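PDB 4TVI: aminotransferase, class IV from Brucella abortus, which probably transfers the amino group of leucine, isoleucine or valine to 2-oxoglutarate, using pyridoxal 5'-phosphate as cofactor. Local coordinates for residues A[67-72]-A[152-157]; A[248-253]-A[303-308]; A[167-172]-A[203-208]. All coordinates share one frame; numbering follows the deposited sequence.

Contact 1: A[67-72]-A[152-157]; sequences GARLFE and IPMVEP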
loop_
_atom_site.group_PDB
_atom_site.type_symbol
_atom_site.label_atom_id
_atom_site.label_comp_id
_atom_site.label_asym_id
_atom_site.label_seq_id
_atom_site.Cartn_x
_atom_site.Cartn_y
_atom_site.Cartn_z
ATOM N N GLY A 67 8.317 -14.029 4.469
ATOM C CA GLY A 67 7.687 -15.260 4.895
ATOM C C GLY A 67 8.617 -16.445 4.801
ATOM O O GLY A 67 9.132 -16.746 3.724
ATOM N N ALA A 68 8.849 -17.108 5.930
ATOM C CA ALA A 68 9.564 -18.379 5.928
ATOM C C ALA A 68 8.653 -19.473 6.478
ATOM O O ALA A 68 7.547 -19.194 6.945
ATOM C CB ALA A 68 10.840 -18.279 6.739
ATOM N N ARG A 69 9.116 -20.718 6.436
ATOM C CA ARG A 69 8.264 -21.840 6.817
ATOM C C ARG A 69 9.002 -22.899 7.629
ATOM O O ARG A 69 10.087 -23.341 7.254
ATOM C CB ARG A 69 7.663 -22.488 5.568
ATOM C CG ARG A 69 6.418 -23.331 5.817
ATOM C CD ARG A 69 5.172 -22.469 5.995
ATOM N NE ARG A 69 3.950 -23.240 5.786
ATOM C CZ ARG A 69 3.262 -23.832 6.756
ATOM N NH1 ARG A 69 3.676 -23.739 8.014
ATOM N NH2 ARG A 69 2.161 -24.519 6.473
ATOM N N LEU A 70 8.402 -23.304 8.743
ATOM C CA LEU A 70 8.848 -24.486 9.470
ATOM C C LEU A 70 7.906 -25.640 9.155
ATOM O O LEU A 70 6.699 -25.529 9.362
ATOM C CB LEU A 70 8.887 -24.228 10.978
ATOM C CG LEU A 70 9.024 -25.479 11.851
ATOM C CD1 LEU A 70 10.381 -26.150 11.640
ATOM C CD2 LEU A 70 8.783 -25.153 13.330
ATOM N N PHE A 71 8.443 -26.731 8.619
ATOM C CA PHE A 71 7.621 -27.904 8.348
ATOM C C PHE A 71 8.467 -29.170 8.397
ATOM O O PHE A 71 9.610 -29.175 7.936
ATOM C CB PHE A 71 6.916 -27.777 6.988
ATOM C CG PHE A 71 7.849 -27.835 5.807
ATOM C CD1 PHE A 71 8.453 -26.684 5.326
ATOM C CD2 PHE A 71 8.115 -29.042 5.174
ATOM C CE1 PHE A 71 9.311 -26.733 4.238
ATOM C CE2 PHE A 71 8.977 -29.102 4.087
ATOM C CZ PHE A 71 9.573 -27.944 3.617
ATOM N N GLU A 72 7.904 -30.234 8.967
ATOM C CA GLU A 72 8.599 -31.512 9.094
ATOM C C GLU A 72 9.978 -31.344 9.733
ATOM O O GLU A 72 10.915 -32.090 9.426
ATOM C CB GLU A 72 8.715 -32.190 7.727
ATOM C CG GLU A 72 7.361 -32.479 7.097
ATOM C CD GLU A 72 7.458 -32.904 5.646
ATOM O OE1 GLU A 72 8.527 -33.407 5.233
ATOM O OE2 GLU A 72 6.458 -32.728 4.917
ATOM N N ILE A 152 0.638 -23.261 11.495
ATOM C CA ILE A 152 -0.157 -23.690 10.350
ATOM C C ILE A 152 0.343 -25.030 9.830
ATOM O O ILE A 152 1.479 -25.126 9.371
ATOM C CB ILE A 152 -0.115 -22.660 9.217
ATOM C CG1 ILE A 152 -0.566 -21.289 9.736
ATOM C CG2 ILE A 152 -0.978 -23.127 8.045
ATOM C CD1 ILE A 152 -0.653 -20.221 8.669
ATOM N N PRO A 153 -0.497 -26.074 9.914
ATOM C CA PRO A 153 -0.084 -27.405 9.456
ATOM C C PRO A 153 0.290 -27.417 7.972
ATOM O O PRO A 153 -0.415 -26.828 7.151
ATOM C CB PRO A 153 -1.325 -28.263 9.712
ATOM C CG PRO A 153 -2.055 -27.548 10.803
ATOM C CD PRO A 153 -1.838 -26.091 10.518
ATOM N N MET A 154 1.390 -28.084 7.640
ATOM C CA MET A 154 1.820 -28.209 6.255
ATOM C C MET A 154 1.101 -29.377 5.600
ATOM O O MET A 154 1.412 -30.539 5.860
ATOM C CB MET A 154 3.334 -28.402 6.176
ATOM C CG MET A 154 3.905 -28.365 4.770
ATOM S SD MET A 154 3.902 -26.694 4.101
ATOM C CE MET A 154 5.309 -26.766 2.999
ATOM N N VAL A 155 0.121 -29.057 4.766
ATOM C CA VAL A 155 -0.707 -30.060 4.113
ATOM C C VAL A 155 -0.368 -30.191 2.631
ATOM O O VAL A 155 -0.017 -29.206 1.979
ATOM C CB VAL A 155 -2.207 -29.730 4.254
ATOM N N GLU A 156 -0.443 -31.413 2.112
ATOM C CA GLU A 156 -0.291 -31.636 0.681
ATOM C C GLU A 156 -1.369 -30.867 -0.079
ATOM O O GLU A 156 -2.560 -31.008 0.200
ATOM C CB GLU A 156 -0.360 -33.130 0.349
ATOM C CG GLU A 156 0.861 -33.927 0.796
ATOM C CD GLU A 156 2.123 -33.529 0.051
ATOM O OE1 GLU A 156 2.097 -33.508 -1.198
ATOM O OE2 GLU A 156 3.139 -33.228 0.715
ATOM N N PRO A 157 -0.949 -30.041 -1.045
ATOM C CA PRO A 157 -1.873 -29.209 -1.822
ATOM C C PRO A 157 -2.748 -30.031 -2.761
ATOM O O PRO A 157 -2.269 -30.995 -3.358
ATOM C CB PRO A 157 -0.935 -28.302 -2.618
ATOM C CG PRO A 157 0.291 -29.133 -2.805
ATOM C CD PRO A 157 0.440 -29.903 -1.516
#
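Met-154 lays its terminal methyl over one face of the Phe-71 ring. This is a CH-pi contact: Met-154 CE lies 4.0 Å from the centroid of the Phe-71 ring and 14° off its normal. The two segments belong to a fold type IV aminotransferase. Residues 67-72 take in the end of the outer strand 64-70 of the five-stranded antiparallel sheet and the loop that follows. Residues 152-157 lie on the linker that runs from this sheet to the larger mixed sheet, so the contact holds the linker against the edge of the domain it has just left.

Met-154 starts with CG anti to the backbone N (chi1 -173°). The bend at chi2 (73°) turns SD towards the ring, 5.0 Å from the centroid of Phe-71 in an oblique Met-aromatic contact; CE lies beyond it, over the face. Nearer the backbone, Phe-71 CB packs on Met-154 CB at 3.7 Å. The same sulfur also meets Arg-69, with SD 3.7 Å from NH2 of Arg-69. Met-154 thus touches both the arginine and the phenyl ring.

The polar half of the contact is the Arg-69 guanidinium. Its NE is taken by Met-279 O, and NH1 has a weak further bond to Val-120 O. These partners fix the rotation of the group, and its end faces the linker. Asp-119 OD2 accepts from Met-154 N and so helps place the linker backbone. One carbonyl oxygen receives both terminal nitrogens in the guanidinium plane: NH1 of Arg-69 is 2.9 Å from Ile-152 O and tilted only slightly from the carbonyl plane, while NH2 of Arg-69, at 3.0 Å from Ile-152 O, stands well above that plane.

Contact 2: A[248-253]-A[303-308]; sequences KLLREA and RALYWE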
loop_
_atom_site.group_PDB
_atom_site.type_symbol
_atom_site.label_atom_id
_atom_site.label_comp_id
_atom_site.label_asym_id
_atom_site.label_seq_id
_atom_site.Cartn_x
_atom_site.Cartn_y
_atom_site.Cartn_z
ATOM N N LYS A 248 16.903 -24.059 -9.405
ATOM C CA LYS A 248 18.220 -24.615 -9.129
ATOM C C LYS A 248 18.164 -26.138 -9.016
ATOM O O LYS A 248 18.985 -26.840 -9.603
ATOM C CB LYS A 248 18.790 -23.998 -7.845
ATOM C CG LYS A 248 20.173 -24.491 -7.441
ATOM C CD LYS A 248 20.682 -23.728 -6.222
ATOM C CE LYS A 248 21.849 -24.446 -5.554
ATOM N NZ LYS A 248 23.025 -24.595 -6.446
ATOM N N LEU A 249 17.178 -26.645 -8.283
ATOM C CA LEU A 249 17.050 -28.084 -8.081
ATOM C C LEU A 249 16.641 -28.812 -9.360
ATOM O O LEU A 249 17.147 -29.896 -9.645
ATOM C CB LEU A 249 16.045 -28.374 -6.966
ATOM C CG LEU A 249 16.529 -27.981 -5.570
ATOM C CD1 LEU A 249 15.413 -28.128 -4.550
ATOM C CD2 LEU A 249 17.738 -28.819 -5.180
ATOM N N LEU A 250 15.726 -28.220 -10.125
ATOM C CA LEU A 250 15.299 -28.818 -11.384
ATOM C C LEU A 250 16.464 -28.935 -12.359
ATOM O O LEU A 250 16.662 -29.988 -12.974
ATOM C CB LEU A 250 14.174 -28.008 -12.013
ATOM C CG LEU A 250 12.783 -28.277 -11.446
ATOM C CD1 LEU A 250 11.790 -27.228 -11.928
ATOM C CD2 LEU A 250 12.339 -29.670 -11.864
ATOM N N ARG A 251 17.238 -27.865 -12.497
ATOM C CA ARG A 251 18.363 -27.891 -13.422
ATOM C C ARG A 251 19.400 -28.914 -12.969
ATOM O O ARG A 251 19.996 -29.597 -13.797
ATOM C CB ARG A 251 18.992 -26.506 -13.563
ATOM C CG ARG A 251 18.116 -25.523 -14.323
ATOM C CD ARG A 251 18.839 -24.212 -14.601
ATOM N NE ARG A 251 18.030 -23.311 -15.420
ATOM C CZ ARG A 251 18.047 -21.987 -15.298
ATOM N NH1 ARG A 251 18.824 -21.418 -14.382
ATOM N NH2 ARG A 251 17.275 -21.231 -16.069
ATOM N N GLU A 252 19.596 -29.031 -11.656
ATOM C CA GLU A 252 20.539 -30.006 -11.112
ATOM C C GLU A 252 20.086 -31.439 -11.344
ATOM O O GLU A 252 20.907 -32.351 -11.381
ATOM C CB GLU A 252 20.759 -29.776 -9.615
ATOM C CG GLU A 252 21.587 -28.544 -9.307
ATOM C CD GLU A 252 21.795 -28.329 -7.823
ATOM O OE1 GLU A 252 21.323 -29.164 -7.019
ATOM O OE2 GLU A 252 22.436 -27.320 -7.463
ATOM N N ALA A 253 18.782 -31.640 -11.494
ATOM C CA ALA A 253 18.255 -32.972 -11.756
ATOM C C ALA A 253 18.237 -33.278 -13.258
ATOM O O ALA A 253 17.810 -34.357 -13.672
ATOM C CB ALA A 253 16.861 -33.113 -11.170
ATOM N N ARG A 303 8.383 -30.764 -6.719
ATOM C CA ARG A 303 8.046 -30.793 -5.304
ATOM C C ARG A 303 8.903 -31.832 -4.581
ATOM O O ARG A 303 9.400 -31.582 -3.482
ATOM C CB ARG A 303 6.552 -31.081 -5.114
ATOM C CG ARG A 303 6.067 -31.004 -3.672
ATOM C CD ARG A 303 4.554 -31.178 -3.585
ATOM N NE ARG A 303 4.102 -31.355 -2.206
ATOM C CZ ARG A 303 3.811 -30.362 -1.371
ATOM N NH1 ARG A 303 3.914 -29.102 -1.770
ATOM N NH2 ARG A 303 3.417 -30.633 -0.131
ATOM N N ALA A 304 9.101 -32.985 -5.213
ATOM C CA ALA A 304 9.899 -34.051 -4.611
ATOM C C ALA A 304 11.337 -33.590 -4.407
ATOM O O ALA A 304 11.934 -33.827 -3.356
ATOM C CB ALA A 304 9.858 -35.306 -5.475
ATOM N N LEU A 305 11.878 -32.920 -5.419
ATOM C CA LEU A 305 13.242 -32.410 -5.370
ATOM C C LEU A 305 13.410 -31.374 -4.270
ATOM O O LEU A 305 14.443 -31.329 -3.604
ATOM C CB LEU A 305 13.633 -31.800 -6.717
ATOM C CG LEU A 305 13.843 -32.785 -7.867
ATOM C CD1 LEU A 305 13.988 -32.040 -9.194
ATOM C CD2 LEU A 305 15.058 -33.658 -7.589
ATOM N N TYR A 306 12.391 -30.542 -4.076
ATOM C CA TYR A 306 12.457 -29.527 -3.039
ATOM C C TYR A 306 12.528 -30.189 -1.667
ATOM O O TYR A 306 13.351 -29.815 -0.832
ATOM C CB TYR A 306 11.259 -28.578 -3.104
ATOM C CG TYR A 306 11.414 -27.407 -2.163
ATOM C CD1 TYR A 306 11.028 -27.506 -0.832
ATOM C CD2 TYR A 306 11.982 -26.214 -2.596
ATOM C CE1 TYR A 306 11.184 -26.446 0.041
ATOM C CE2 TYR A 306 12.144 -25.143 -1.728
ATOM C CZ TYR A 306 11.742 -25.269 -0.408
ATOM O OH TYR A 306 11.899 -24.217 0.467
ATOM N N TRP A 307 11.659 -31.169 -1.440
ATOM C CA TRP A 307 11.607 -31.871 -0.158
ATOM C C TRP A 307 12.902 -32.628 0.136
ATOM O O TRP A 307 13.342 -32.670 1.285
ATOM C CB TRP A 307 10.416 -32.829 -0.129
ATOM C CG TRP A 307 9.281 -32.334 0.706
ATOM C CD1 TRP A 307 8.853 -32.841 1.900
ATOM C CD2 TRP A 307 8.436 -31.215 0.419
ATOM N NE1 TRP A 307 7.786 -32.115 2.368
ATOM C CE2 TRP A 307 7.511 -31.108 1.478
ATOM C CE3 TRP A 307 8.366 -30.296 -0.633
ATOM C CZ2 TRP A 307 6.529 -30.119 1.515
ATOM C CZ3 TRP A 307 7.390 -29.311 -0.592
ATOM C CH2 TRP A 307 6.486 -29.231 0.474
ATOM N N GLU A 308 13.520 -33.207 -0.897
ATOM C CA GLU A 308 14.792 -33.902 -0.710
ATOM C C GLU A 308 15.852 -32.949 -0.208
ATOM O O GLU A 308 16.525 -33.222 0.785
ATOM C CB GLU A 308 15.309 -34.541 -2.001
ATOM C CG GLU A 308 16.769 -35.006 -1.839
ATOM C CD GLU A 308 17.429 -35.437 -3.136
ATOM O OE1 GLU A 308 17.109 -34.851 -4.194
ATOM O OE2 GLU A 308 18.280 -36.353 -3.103
#
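Leu-305 has the most surface buried here, followed by Leu-249 and then Ala-253. Leu-305 comes from the C-terminal helix 297-310. Leu-249 is on helix 241-252, and Ala-253 directly follows its last residue. That helix is the helical part of a beta-alpha-beta crossover between the parallel strands 227-231 and 257-260. The short helical segments cross steeply, with 104° between their directions and axes 9.4 Å apart.

Leu-305 reaches across with its branched end. Its CG is anti to its own carbonyl carbon (chi1 -71°), and this sends the two methyls onto the C-terminal end of the other helix. CD1 of Leu-305 rests 3.6 Å from Ala-253 CB, and CD2 of Leu-305 lies slightly further from the same methyl. On another side, Leu-305 CD1 meets Leu-250 CD2 at 3.9 Å, where the two side chains cross at about a right angle.

Leu-249 reaches the other way. Its CD1 lies against the backbone of helix 297-310, 3.5 Å from Leu-305 O and 3.6 Å from Tyr-306 CA. The same methyl approaches the Tyr-306 ring obliquely. Leu-249 also packs on Trp-309, whose ring meets that of Tyr-306 edge-to-face. Between the leucines, CB of Leu-249 and CB of Leu-305 are 4.2 Å apart.

Charged groups stay off this surface; Lys-248 and Glu-252 form a salt bridge one turn apart on their own helix. No hydrogen bond joins the two segments. The contact is apolar packing and probably owes its stability mainly to the burial of hydrocarbon surface, although Leu-305 and Ala-253 stay partly exposed.

Contact 3: A[167-172]-A[203-208]; sequences FRRPYL and ALVTDV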
loop_
_atom_site.group_PDB
_atom_site.type_symbol
_atom_site.label_atom_id
_atom_site.label_comp_id
_atom_site.label_asym_id
_atom_site.label_seq_id
_atom_site.Cartn_x
_atom_site.Cartn_y
_atom_site.Cartn_z
ATOM N N PHE A 167 -6.829 -6.526 -14.230
ATOM C CA PHE A 167 -5.791 -5.679 -13.668
ATOM C C PHE A 167 -4.400 -6.188 -14.023
ATOM O O PHE A 167 -4.229 -7.359 -14.346
ATOM C CB PHE A 167 -5.959 -5.587 -12.154
ATOM C CG PHE A 167 -7.352 -5.209 -11.734
ATOM C CD1 PHE A 167 -7.825 -3.921 -11.932
ATOM C CD2 PHE A 167 -8.189 -6.142 -11.139
ATOM C CE1 PHE A 167 -9.109 -3.571 -11.549
ATOM C CE2 PHE A 167 -9.477 -5.797 -10.753
ATOM C CZ PHE A 167 -9.936 -4.510 -10.957
ATOM N N ARG A 168 -3.414 -5.299 -13.972
ATOM C CA ARG A 168 -2.043 -5.669 -14.295
ATOM C C ARG A 168 -1.100 -5.332 -13.148
ATOM O O ARG A 168 -1.440 -4.557 -12.246
ATOM C CB ARG A 168 -1.564 -4.981 -15.576
ATOM C CG ARG A 168 -2.515 -5.091 -16.747
ATOM C CD ARG A 168 -1.908 -4.501 -18.029
ATOM N NE ARG A 168 -2.853 -4.580 -19.141
ATOM C CZ ARG A 168 -2.818 -3.808 -20.227
ATOM N NH1 ARG A 168 -1.879 -2.882 -20.372
ATOM N NH2 ARG A 168 -3.733 -3.962 -21.173
ATOM N N ARG A 169 0.086 -5.930 -13.197
ATOM C CA ARG A 169 1.182 -5.587 -12.305
ATOM C C ARG A 169 1.579 -4.130 -12.485
ATOM O O ARG A 169 1.605 -3.624 -13.604
ATOM C CB ARG A 169 2.401 -6.478 -12.579
ATOM C CG ARG A 169 2.167 -7.973 -12.432
ATOM C CD ARG A 169 1.857 -8.364 -10.997
ATOM N NE ARG A 169 2.869 -7.859 -10.075
ATOM C CZ ARG A 169 2.634 -7.555 -8.803
ATOM N NH1 ARG A 169 1.416 -7.702 -8.294
ATOM N NH2 ARG A 169 3.618 -7.102 -8.038
ATOM N N PRO A 170 1.880 -3.445 -11.381
ATOM C CA PRO A 170 2.521 -2.135 -11.499
ATOM C C PRO A 170 3.992 -2.291 -11.871
ATOM O O PRO A 170 4.461 -3.411 -12.093
ATOM C CB PRO A 170 2.355 -1.523 -10.105
ATOM C CG PRO A 170 1.964 -2.655 -9.190
ATOM C CD PRO A 170 1.815 -3.915 -9.988
ATOM N N TYR A 171 4.710 -1.177 -11.939
ATOM C CA TYR A 171 6.137 -1.193 -12.233
ATOM C C TYR A 171 6.810 -0.115 -11.402
ATOM O O TYR A 171 6.133 0.749 -10.853
ATOM C CB TYR A 171 6.396 -0.987 -13.733
ATOM C CG TYR A 171 5.640 0.182 -14.332
ATOM C CD1 TYR A 171 4.301 0.059 -14.686
ATOM C CD2 TYR A 171 6.259 1.406 -14.536
ATOM C CE1 TYR A 171 3.599 1.126 -15.227
ATOM C CE2 TYR A 171 5.563 2.477 -15.077
ATOM C CZ TYR A 171 4.235 2.328 -15.420
ATOM O OH TYR A 171 3.536 3.387 -15.958
ATOM N N LEU A 172 8.136 -0.156 -11.336
ATOM C CA LEU A 172 8.902 0.623 -10.361
ATOM C C LEU A 172 8.613 2.124 -10.361
ATOM O O LEU A 172 8.674 2.774 -9.320
ATOM C CB LEU A 172 10.398 0.403 -10.586
ATOM C CG LEU A 172 11.329 0.958 -9.507
ATOM C CD1 LEU A 172 11.012 0.347 -8.148
ATOM C CD2 LEU A 172 12.782 0.720 -9.877
ATOM N N ALA A 203 -5.591 -15.798 -10.113
ATOM C CA ALA A 203 -5.486 -15.154 -11.414
ATOM C C ALA A 203 -4.078 -15.285 -11.982
ATOM O O ALA A 203 -3.101 -15.268 -11.236
ATOM C CB ALA A 203 -5.886 -13.690 -11.315
ATOM N N LEU A 204 -3.981 -15.438 -13.298
ATOM C CA LEU A 204 -2.696 -15.372 -13.980
ATOM C C LEU A 204 -2.477 -13.926 -14.421
ATOM O O LEU A 204 -3.199 -13.407 -15.282
ATOM C CB LEU A 204 -2.652 -16.336 -15.168
ATOM C CG LEU A 204 -1.286 -16.524 -15.834
ATOM C CD1 LEU A 204 -0.249 -17.101 -14.849
ATOM C CD2 LEU A 204 -1.388 -17.384 -17.104
ATOM N N VAL A 205 -1.490 -13.274 -13.816
ATOM C CA VAL A 205 -1.341 -11.827 -13.921
ATOM C C VAL A 205 -0.248 -11.414 -14.906
ATOM O O VAL A 205 0.836 -12.004 -14.930
ATOM C CB VAL A 205 -1.026 -11.214 -12.542
ATOM C CG1 VAL A 205 -1.154 -9.702 -12.588
ATOM C CG2 VAL A 205 -1.954 -11.798 -11.479
ATOM N N THR A 206 -0.539 -10.399 -15.718
ATOM C CA THR A 206 0.446 -9.880 -16.658
ATOM C C THR A 206 0.995 -8.541 -16.186
ATOM O O THR A 206 0.404 -7.885 -15.322
ATOM C CB THR A 206 -0.139 -9.699 -18.066
ATOM O OG1 THR A 206 -1.091 -8.629 -18.059
ATOM C CG2 THR A 206 -0.805 -10.985 -18.540
ATOM N N ASP A 207 2.151 -8.161 -16.722
ATOM C CA ASP A 207 2.691 -6.824 -16.507
ATOM C C ASP A 207 2.067 -5.879 -17.538
ATOM O O ASP A 207 1.211 -6.292 -18.320
ATOM C CB ASP A 207 4.223 -6.824 -16.591
ATOM C CG ASP A 207 4.748 -7.394 -17.902
ATOM O OD1 ASP A 207 4.070 -7.251 -18.938
ATOM O OD2 ASP A 207 5.850 -7.986 -17.893
ATOM N N VAL A 208 2.516 -4.629 -17.561
ATOM C CA VAL A 208 1.928 -3.620 -18.433
ATOM C C VAL A 208 2.195 -3.925 -19.912
ATOM O O VAL A 208 1.440 -3.498 -20.793
ATOM C CB VAL A 208 2.456 -2.211 -18.039
ATOM C CG1 VAL A 208 2.338 -1.204 -19.182
ATOM C CG2 VAL A 208 1.701 -1.705 -16.811
HETATM O O HOH W 1 -3.132 -9.212 -16.033
HETATM O O HOH W 2 3.887 -3.936 -15.081
#
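The Tyr-171 ring meets Val-208 obliquely, with CE1 of Tyr-171 3.8 Å from CG2 of Val-208. The Arg-169 guanidinium has Pro-170 CD over the centre of one face, and its NE is bonded to Thr-236 O. The Arg-168 guanidinium lies obliquely to the carbonyl oxygens of Asp-207 and Val-208.

Arg-169 bends at chi2 (-66°) and again at chi3. Its aliphatic part thus crosses Val-205, with CD of Arg-169 3.7 Å from CG1 of Val-205, while its charged end turns away.

One direct backbone bond joins the segments: Arg-169 N donates to Thr-206 O at 2.9 Å, nearly straight and in the carbonyl plane. Two waters continue the pairing. One donates to Phe-167 O and accepts from Thr-206 N; the other donates to Arg-169 O and accepts from Val-208 N.

Tyr-171 and Val-208 also pack on Val-208 and Tyr-171 of the second subunit, so the contact lies at the dimer interface. It ties the start of a beta-alpha-beta connection, strand 160-164 to helix 185-198 to parallel strand 202-206, to its end. In this fold type IV enzyme that connection also carries Lys-180, the residue bound to pyridoxal phosphate.

How the contacts relate
From the N terminus, contact 1 closes first, joining the edge strand of the five-stranded sheet to the linker 79 residues later. Contact 3 follows and closes a shorter loop of 30 residues within the larger domain. Contact 2 comes last and brings the C-terminal helix onto helix 241-252. The three are in series, and none encloses or crosses another. Contacts 1 and 2 touch: Phe-71 packs on Trp-307, and in one of its two conformers Glu-156 OE2 forms a salt bridge with Arg-303 NH2 (2.7 Å). The C-terminal helix is thus joined to the linker and the smaller domain. Contact 3 lies across the chain's centre from contact 1, their nearest atoms about 15 Å apart, and faces the second subunit.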